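Local coordinates for HTH cro/C1-type domain-containing protein (Pseudomonas aeruginosa, PDB 4O8B) that controls bacterial motility and biofilm formation as the transcriptional regulator BswR, acting through modulation of the small RNA rsmZ, at the interface of chains A and B. Numbering follows the deposited sequence. Chains: chain A/B, Uncharacterized protein.

Contact 1: the interface of chains A and B. Residues chain A 1-2, 47, 65; chain B 47, 61, 65.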
loop_
_atom_site.group_PDB
_atom_site.type_symbol
_atom_site.label_atom_id
_atom_site.label_comp_id
_atom_site.label_asym_id
_atom_site.label_seq_id
_atom_site.Cartn_x
_atom_site.Cartn_y
_atom_site.Cartn_z
ATOM N N MET A 1 -0.176 -10.090 -2.234
ATOM C CA MET A 1 -0.670 -9.451 -0.984
ATOM C C MET A 1 -0.025 -10.100 0.237
ATOM O O MET A 1 0.091 -11.327 0.308
ATOM C CB MET A 1 -2.192 -9.590 -0.894
ATOM C CG MET A 1 -2.822 -8.836 0.270
ATOM S SD MET A 1 -4.583 -9.173 0.421
ATOM C CE MET A 1 -5.223 -8.315 -1.023
ATOM N N LEU A 2 0.397 -9.276 1.185
ATOM C CA LEU A 2 1.023 -9.773 2.405
ATOM C C LEU A 2 0.011 -10.522 3.272
ATOM O O LEU A 2 -1.004 -9.948 3.689
ATOM C CB LEU A 2 1.629 -8.620 3.207
ATOM C CG LEU A 2 3.063 -8.195 2.882
ATOM C CD1 LEU A 2 3.119 -7.415 1.581
ATOM C CD2 LEU A 2 3.588 -7.349 4.030
ATOM N N MET A 47 -5.554 -7.749 -8.543
ATOM C CA MET A 47 -6.048 -6.415 -8.215
ATOM C C MET A 47 -7.556 -6.352 -7.970
ATOM O O MET A 47 -8.001 -5.730 -7.004
ATOM C CB MET A 47 -5.656 -5.412 -9.303
ATOM C CG MET A 47 -4.207 -4.942 -9.214
ATOM S SD MET A 47 -3.768 -4.334 -7.566
ATOM C CE MET A 47 -3.878 -2.558 -7.826
ATOM N N TYR A 65 -0.574 -4.226 1.397
ATOM C CA TYR A 65 0.662 -4.263 0.613
ATOM C C TYR A 65 1.750 -3.433 1.287
ATOM O O TYR A 65 2.662 -2.938 0.625
ATOM C CB TYR A 65 0.410 -3.724 -0.798
ATOM C CG TYR A 65 -0.302 -4.686 -1.719
ATOM C CD1 TYR A 65 0.388 -5.731 -2.342
ATOM C CD2 TYR A 65 -1.673 -4.565 -1.960
ATOM C CE1 TYR A 65 -0.264 -6.616 -3.195
ATOM C CE2 TYR A 65 -2.336 -5.454 -2.812
ATOM C CZ TYR A 65 -1.626 -6.476 -3.418
ATOM O OH TYR A 65 -2.282 -7.351 -4.254
ATOM N N MET B 47 4.435 -9.903 -6.793
ATOM C CA MET B 47 5.043 -9.432 -5.552
ATOM C C MET B 47 6.564 -9.290 -5.619
ATOM O O MET B 47 7.113 -8.283 -5.170
ATOM C CB MET B 47 4.657 -10.341 -4.383
ATOM C CG MET B 47 3.254 -10.084 -3.840
ATOM S SD MET B 47 2.965 -8.340 -3.445
ATOM C CE MET B 47 3.186 -8.362 -1.660
ATOM N N MET B 61 6.271 0.134 -1.005
ATOM C CA MET B 61 5.473 -0.720 -1.876
ATOM C C MET B 61 4.004 -0.337 -1.776
ATOM O O MET B 61 3.273 -0.368 -2.769
ATOM C CB MET B 61 5.650 -2.190 -1.480
ATOM C CG MET B 61 4.565 -3.104 -2.025
ATOM S SD MET B 61 4.749 -4.805 -1.475
ATOM C CE MET B 61 5.860 -5.441 -2.707
ATOM N N TYR B 65 0.354 0.759 -4.409
ATOM C CA TYR B 65 -0.928 0.069 -4.257
ATOM C C TYR B 65 -1.909 0.927 -3.465
ATOM O O TYR B 65 -2.823 0.406 -2.825
ATOM C CB TYR B 65 -0.727 -1.269 -3.540
ATOM C CG TYR B 65 -0.145 -2.363 -4.405
ATOM C CD1 TYR B 65 -0.946 -3.072 -5.305
ATOM C CD2 TYR B 65 1.214 -2.683 -4.337
ATOM C CE1 TYR B 65 -0.415 -4.083 -6.099
ATOM C CE2 TYR B 65 1.756 -3.694 -5.136
ATOM C CZ TYR B 65 0.938 -4.382 -6.016
ATOM O OH TYR B 65 1.475 -5.376 -6.802
#
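A:Tyr65 and B:Tyr65 face one another from the ends of the short 3-10 helices 63-65, their backbones sharing one conformation and their CA atoms 6.7 Å apart. They are the centre of a two-fold contact between helix-turn-helix domains of the Cro/C1 family. The two phenol rings stack face to face, nearly parallel, with ring centres 3.7 Å apart. The CD1 atom of each tyrosine lies over the middle of the opposing ring, while the long axes of the rings are rotated against each other by about 50°, so that both hydroxyl ends point broadly the same way. In both tyrosines CG stands anti to the carbonyl carbon (chi1 -76°), which turns the ring out of the chain and flat against its mate.

A methionine from the start of helix 47-57 borders each ring. The sulfur of B:Met47 lies in the plane of the A:Tyr65 ring, at its edge, with SD 3.7 Å from CE1; A:Met47 does the same for B:Tyr65. Bends at chi2 and chi3 fold this thioether chain, and in chain B they direct its methyl to the amino-terminal segment of chain A. There B:Met47 CE meets A:Leu2 CD1 at 3.4 Å, a tight contact in which the side chains cross at about a right angle. The backbone N of A:Met1 is 3.8 Å from B:Met47 SD, near enough that a charged terminus might polarise the sulfur. Beyond the stack, B:Met61 lays its CG 3.3 Å from the carbonyl O of A:Tyr65.

Contact 2: the interface of chains A and B. Residues chain A 78, 86, 89-90, 93-94; chain B 70, 74, 77-78.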
loop_
_atom_site.group_PDB
_atom_site.type_symbol
_atom_site.label_atom_id
_atom_site.label_comp_id
_atom_site.label_asym_id
_atom_site.label_seq_id
_atom_site.Cartn_x
_atom_site.Cartn_y
_atom_site.Cartn_z
ATOM N N VAL A 78 -4.151 6.789 10.318
ATOM C CA VAL A 78 -4.521 7.969 9.543
ATOM C C VAL A 78 -5.846 7.757 8.816
ATOM O O VAL A 78 -6.617 8.704 8.631
ATOM C CB VAL A 78 -3.428 8.331 8.512
ATOM C CG1 VAL A 78 -2.096 8.524 9.217
ATOM C CG2 VAL A 78 -3.317 7.244 7.461
ATOM N N LYS A 86 -8.129 14.719 9.875
ATOM C CA LYS A 86 -7.263 14.418 8.745
ATOM C C LYS A 86 -6.596 15.695 8.235
ATOM O O LYS A 86 -5.477 15.666 7.723
ATOM C CB LYS A 86 -8.082 13.749 7.632
ATOM C CG LYS A 86 -7.296 12.784 6.764
ATOM C CD LYS A 86 -8.218 11.896 5.932
ATOM C CE LYS A 86 -8.608 10.627 6.684
ATOM N NZ LYS A 86 -9.406 9.684 5.843
ATOM N N LEU A 89 -3.758 16.659 10.607
ATOM C CA LEU A 89 -2.618 15.790 10.379
ATOM C C LEU A 89 -1.722 16.364 9.280
ATOM O O LEU A 89 -0.550 16.664 9.519
ATOM C CB LEU A 89 -3.091 14.394 9.982
ATOM C CG LEU A 89 -2.007 13.316 9.843
ATOM C CD1 LEU A 89 -1.489 12.926 11.217
ATOM C CD2 LEU A 89 -2.588 12.105 9.129
ATOM N N THR A 90 -2.278 16.514 8.079
ATOM C CA THR A 90 -1.528 17.055 6.951
ATOM C C THR A 90 -0.845 18.365 7.312
ATOM O O THR A 90 0.315 18.591 6.954
ATOM C CB THR A 90 -2.436 17.287 5.725
ATOM O OG1 THR A 90 -3.650 17.924 6.146
ATOM C CG2 THR A 90 -2.761 15.973 5.040
ATOM N N ILE A 93 2.175 17.489 9.407
ATOM C CA ILE A 93 3.193 16.821 8.600
ATOM C C ILE A 93 3.913 17.823 7.697
ATOM O O ILE A 93 5.143 17.823 7.615
ATOM C CB ILE A 93 2.575 15.715 7.726
ATOM C CG1 ILE A 93 1.844 14.704 8.614
ATOM C CG2 ILE A 93 3.667 15.008 6.927
ATOM C CD1 ILE A 93 1.063 13.656 7.850
ATOM N N GLU A 94 3.142 18.678 7.022
ATOM C CA GLU A 94 3.719 19.686 6.150
ATOM C C GLU A 94 4.698 20.563 6.912
ATOM O O GLU A 94 5.782 20.880 6.419
ATOM C CB GLU A 94 2.628 20.566 5.532
ATOM C CG GLU A 94 2.020 20.016 4.250
ATOM C CD GLU A 94 3.070 19.560 3.254
ATOM O OE1 GLU A 94 3.981 20.351 2.937
ATOM O OE2 GLU A 94 2.987 18.399 2.793
ATOM N N GLU B 70 -5.234 11.029 -1.618
ATOM C CA GLU B 70 -4.818 11.705 -0.390
ATOM C C GLU B 70 -3.867 10.864 0.455
ATOM O O GLU B 70 -2.827 11.349 0.893
ATOM C CB GLU B 70 -6.033 12.089 0.469
ATOM C CG GLU B 70 -6.599 13.471 0.181
ATOM C CD GLU B 70 -7.334 14.045 1.382
ATOM O OE1 GLU B 70 -6.708 14.149 2.469
ATOM O OE2 GLU B 70 -8.525 14.398 1.245
ATOM N N LEU B 74 0.286 11.094 1.483
ATOM C CA LEU B 74 0.703 11.056 2.883
ATOM C C LEU B 74 1.727 9.947 3.114
ATOM O O LEU B 74 2.657 10.105 3.906
ATOM C CB LEU B 74 -0.511 10.834 3.787
ATOM C CG LEU B 74 -0.555 11.664 5.070
ATOM C CD1 LEU B 74 -0.841 13.120 4.716
ATOM C CD2 LEU B 74 -1.633 11.134 6.001
ATOM N N LYS B 77 5.064 11.219 2.130
ATOM C CA LYS B 77 5.535 12.253 3.045
ATOM C C LYS B 77 6.073 11.651 4.338
ATOM O O LYS B 77 7.201 11.932 4.736
ATOM C CB LYS B 77 4.407 13.239 3.357
ATOM C CG LYS B 77 3.991 14.085 2.167
ATOM C CD LYS B 77 2.951 15.114 2.562
ATOM C CE LYS B 77 2.199 15.619 1.339
ATOM N NZ LYS B 77 0.964 16.370 1.720
ATOM N N VAL B 78 5.268 10.826 4.984
ATOM C CA VAL B 78 5.673 10.195 6.237
ATOM C C VAL B 78 6.931 9.352 6.047
ATOM O O VAL B 78 7.755 9.244 6.961
ATOM C CB VAL B 78 4.546 9.304 6.809
ATOM C CG1 VAL B 78 3.279 10.123 6.983
ATOM C CG2 VAL B 78 4.291 8.125 5.891
#
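B:Leu74 inserts its two methyl groups among side chains of helix 83-99 of chain A. Its CD1 is flanked by the methyl CG2 of A:Thr90, 3.5 Å away, and by A:Ile93 CD1 at 3.7 Å, both side chains meeting the leucine at about a right angle. The other branch, CD2, presses on A:Leu89 CD2 at 3.4 Å, closer than ordinary van der Waals contact, and A:Val78, from helix 69-79 of chain A, approaches it more loosely, tip to tip. To one side, the extended chain of B:Lys77 passes A:Ile93 CG2 with its CB and carries its amine to A:Glu94, where NZ donates a hydrogen bond and forms a salt bridge with carboxylate OE2 at 3.1 Å. The amine comes in on the anti side of the carboxylate, 24° out of its plane; a bend at chi2 (-48°) folds the glutamate chain so that its carboxylate lies beside the lysine amine.

In the second shell, a weak hydrogen bond from A:Thr90 OG1 to the A:Lys86 backbone O, 3.3 Å long, may help to hold the rotamer (chi1 45°) in which the methyl turns toward B:Leu74. On the opposite flank from the salt bridge, A:Lys86 NZ and B:Glu70 OE1 stand 6.2 Å apart, so any attraction would be long-range. The site lies in the C-terminal helical part of the two-chain assembly, where the last modelled helix of one chain, 83-99, rests along helix 69-79 of the other.

The centres of contact 1 and contact 2, taken over their C-alpha atoms, lie about 21 Å apart, and the two share no residue. Contact 1 draws on the amino-terminal segment, the start of helix 47-57, the loop residue Met61 and the 3-10 helix 63-65; contact 2 uses helices 69-79 and 83-99. Residue 65 lies shortly before helix 69-79, so the stacked pair adjoins the helices that pair between the chains. With its twin, contact 2 couples the carboxy-terminal helices reciprocally, while contact 1 joins the DNA-binding domains; the coordinates suggest a dimer, without proving it in solution, that may fix domain spacing on promoter DNA.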